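Side-chain contact in nicotinate phosphoribosyltransferase (Porphyromonas gingivalis, PDB 2IM5), which probably joins nicotinate to the ribose phosphate of phosphoribosyl pyrophosphate at the expense of ATP, giving nicotinate ribonucleotide for NAD synthesis: residues 130-135 / 169-174. Numbering follows the deposited sequence.
Sequences LYYRFI and RRFSLE
Phe171 lays the CD1–CE1 side of its ring over one face of Tyr132 in an offset stack, with centroids 4.5 Å apart and planes tilted by 23°. The overlap sits near the root of the tyrosine: Phe171 CE1 comes to 3.4 Å from Tyr132 CG, and Phe171 CZ reaches Tyr132 CB at 3.7 Å. With CG anti to the backbone N (chi1 -177°), the Phe171 ring reaches across to the side chain of Tyr132, near the end of helix 120-134. Its own carbonyl stays close as well, Phe171 O lying 3.6 Å from Tyr132 CD2. Over the opposite face of the buried Tyr132 ring, offset toward its rim, lies CD2 of the preceding Tyr131. At the far end the hydroxyl is anchored by hydrogen bonds with the backbone O of Glu343 and the side chain of Asn336. A water at the ring edge donates to Arg169 O at 2.9 Å and, weakly, to Tyr132 OH. Next door, the guanidinium of Arg170 forms salt bridges with Asp9 and Glu176. This offset aromatic stack joins the C-terminal end of helix 120-134 to the loop leading into helix 173-186, where Ser172 is the N-cap.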
# COMPACT_ATOMS: atom_id res chain seq x y z
N LEU A 130 1.50 -8.66 -17.24
CA LEU A 130 1.15 -9.81 -18.08
C LEU A 130 -0.11 -9.53 -18.88
O LEU A 130 -0.20 -9.91 -20.04
CB LEU A 130 0.90 -11.06 -17.24
CG LEU A 130 2.05 -11.93 -16.76
CD1 LEU A 130 1.47 -13.12 -16.00
CD2 LEU A 130 2.88 -12.42 -17.95
N TYR A 131 -1.07 -8.89 -18.23
CA TYR A 131 -2.34 -8.58 -18.86
C TYR A 131 -2.20 -7.74 -20.13
O TYR A 131 -2.69 -8.12 -21.19
CB TYR A 131 -3.25 -7.85 -17.87
CG TYR A 131 -4.56 -7.42 -18.48
CD1 TYR A 131 -5.55 -8.35 -18.78
CD2 TYR A 131 -4.80 -6.08 -18.79
CE1 TYR A 131 -6.76 -7.96 -19.37
CE2 TYR A 131 -5.99 -5.68 -19.38
CZ TYR A 131 -6.96 -6.62 -19.67
OH TYR A 131 -8.15 -6.22 -20.25
N TYR A 132 -1.52 -6.60 -20.01
CA TYR A 132 -1.34 -5.72 -21.16
C TYR A 132 -0.56 -6.41 -22.27
O TYR A 132 -0.85 -6.22 -23.44
CB TYR A 132 -0.66 -4.43 -20.71
CG TYR A 132 -1.54 -3.66 -19.75
CD1 TYR A 132 -2.75 -3.12 -20.17
CD2 TYR A 132 -1.18 -3.51 -18.41
CE1 TYR A 132 -3.59 -2.46 -19.28
CE2 TYR A 132 -2.01 -2.85 -17.51
CZ TYR A 132 -3.21 -2.33 -17.96
OH TYR A 132 -4.03 -1.67 -17.07
N ARG A 133 0.42 -7.23 -21.90
CA ARG A 133 1.18 -7.97 -22.90
C ARG A 133 0.22 -8.91 -23.61
O ARG A 133 0.18 -8.99 -24.84
CB ARG A 133 2.27 -8.82 -22.26
CG ARG A 133 3.47 -8.09 -21.73
CD ARG A 133 4.51 -9.11 -21.29
NE ARG A 133 5.66 -8.51 -20.62
CZ ARG A 133 6.68 -9.20 -20.12
NH1 ARG A 133 6.69 -10.53 -20.22
NH2 ARG A 133 7.68 -8.58 -19.52
N PHE A 134 -0.57 -9.62 -22.80
CA PHE A 134 -1.53 -10.59 -23.30
C PHE A 134 -2.50 -10.03 -24.32
O PHE A 134 -2.79 -10.68 -25.33
CB PHE A 134 -2.31 -11.20 -22.13
CG PHE A 134 -2.95 -12.52 -22.46
CD1 PHE A 134 -2.18 -13.66 -22.61
CD2 PHE A 134 -4.33 -12.63 -22.58
CE1 PHE A 134 -2.77 -14.90 -22.89
CE2 PHE A 134 -4.94 -13.86 -22.86
CZ PHE A 134 -4.15 -14.99 -23.01
N ILE A 135 -3.03 -8.84 -24.07
CA ILE A 135 -3.99 -8.24 -24.99
C ILE A 135 -3.30 -7.39 -26.05
O ILE A 135 -3.95 -6.64 -26.78
CB ILE A 135 -5.05 -7.40 -24.26
CG1 ILE A 135 -4.41 -6.15 -23.66
CG2 ILE A 135 -5.71 -8.23 -23.18
CD1 ILE A 135 -5.43 -5.17 -23.10
N ARG A 169 -0.48 -1.29 -9.79
CA ARG A 169 -1.25 -1.20 -11.02
C ARG A 169 -0.51 -0.58 -12.19
O ARG A 169 -1.13 -0.13 -13.15
CB ARG A 169 -2.55 -0.44 -10.77
CG ARG A 169 -3.50 -1.21 -9.89
CD ARG A 169 -4.79 -0.47 -9.66
NE ARG A 169 -5.65 -1.22 -8.76
CZ ARG A 169 -6.87 -0.84 -8.40
NH1 ARG A 169 -7.37 0.30 -8.87
NH2 ARG A 169 -7.58 -1.59 -7.57
N ARG A 170 0.82 -0.54 -12.11
CA ARG A 170 1.63 0.03 -13.18
C ARG A 170 1.39 -0.73 -14.49
O ARG A 170 1.02 -1.91 -14.47
CB ARG A 170 3.10 -0.05 -12.81
CG ARG A 170 3.65 -1.47 -12.73
CD ARG A 170 5.07 -1.48 -12.15
NE ARG A 170 5.64 -2.83 -12.10
CZ ARG A 170 6.74 -3.13 -11.42
NH1 ARG A 170 7.39 -2.19 -10.74
NH2 ARG A 170 7.20 -4.38 -11.42
N PHE A 171 1.59 -0.05 -15.62
CA PHE A 171 1.41 -0.69 -16.92
C PHE A 171 2.50 -1.76 -17.04
O PHE A 171 2.25 -2.87 -17.51
CB PHE A 171 1.57 0.33 -18.05
CG PHE A 171 1.33 -0.25 -19.43
CD1 PHE A 171 0.04 -0.33 -19.95
CD2 PHE A 171 2.39 -0.73 -20.18
CE1 PHE A 171 -0.18 -0.88 -21.22
CE2 PHE A 171 2.18 -1.28 -21.45
CZ PHE A 171 0.89 -1.36 -21.96
N SER A 172 3.70 -1.41 -16.60
CA SER A 172 4.85 -2.32 -16.63
C SER A 172 5.97 -1.73 -15.79
O SER A 172 5.94 -0.54 -15.44
CB SER A 172 5.35 -2.51 -18.06
OG SER A 172 5.82 -1.28 -18.59
N LEU A 173 6.97 -2.55 -15.48
CA LEU A 173 8.13 -2.10 -14.71
C LEU A 173 8.81 -0.99 -15.51
O LEU A 173 9.22 0.04 -14.97
CB LEU A 173 9.11 -3.26 -14.51
CG LEU A 173 10.15 -3.25 -13.37
CD1 LEU A 173 11.41 -3.95 -13.85
CD2 LEU A 173 10.48 -1.84 -12.92
N GLU A 174 8.93 -1.23 -16.81
CA GLU A 174 9.57 -0.30 -17.72
C GLU A 174 8.90 1.07 -17.69
O GLU A 174 9.56 2.10 -17.66
CB GLU A 174 9.55 -0.88 -19.13
CG GLU A 174 10.19 -0.01 -20.18
CD GLU A 174 10.33 -0.74 -21.50
OE1 GLU A 174 9.32 -1.32 -21.97
OE2 GLU A 174 11.44 -0.73 -22.06
O HOH W 1 -3.17 -2.05 -13.80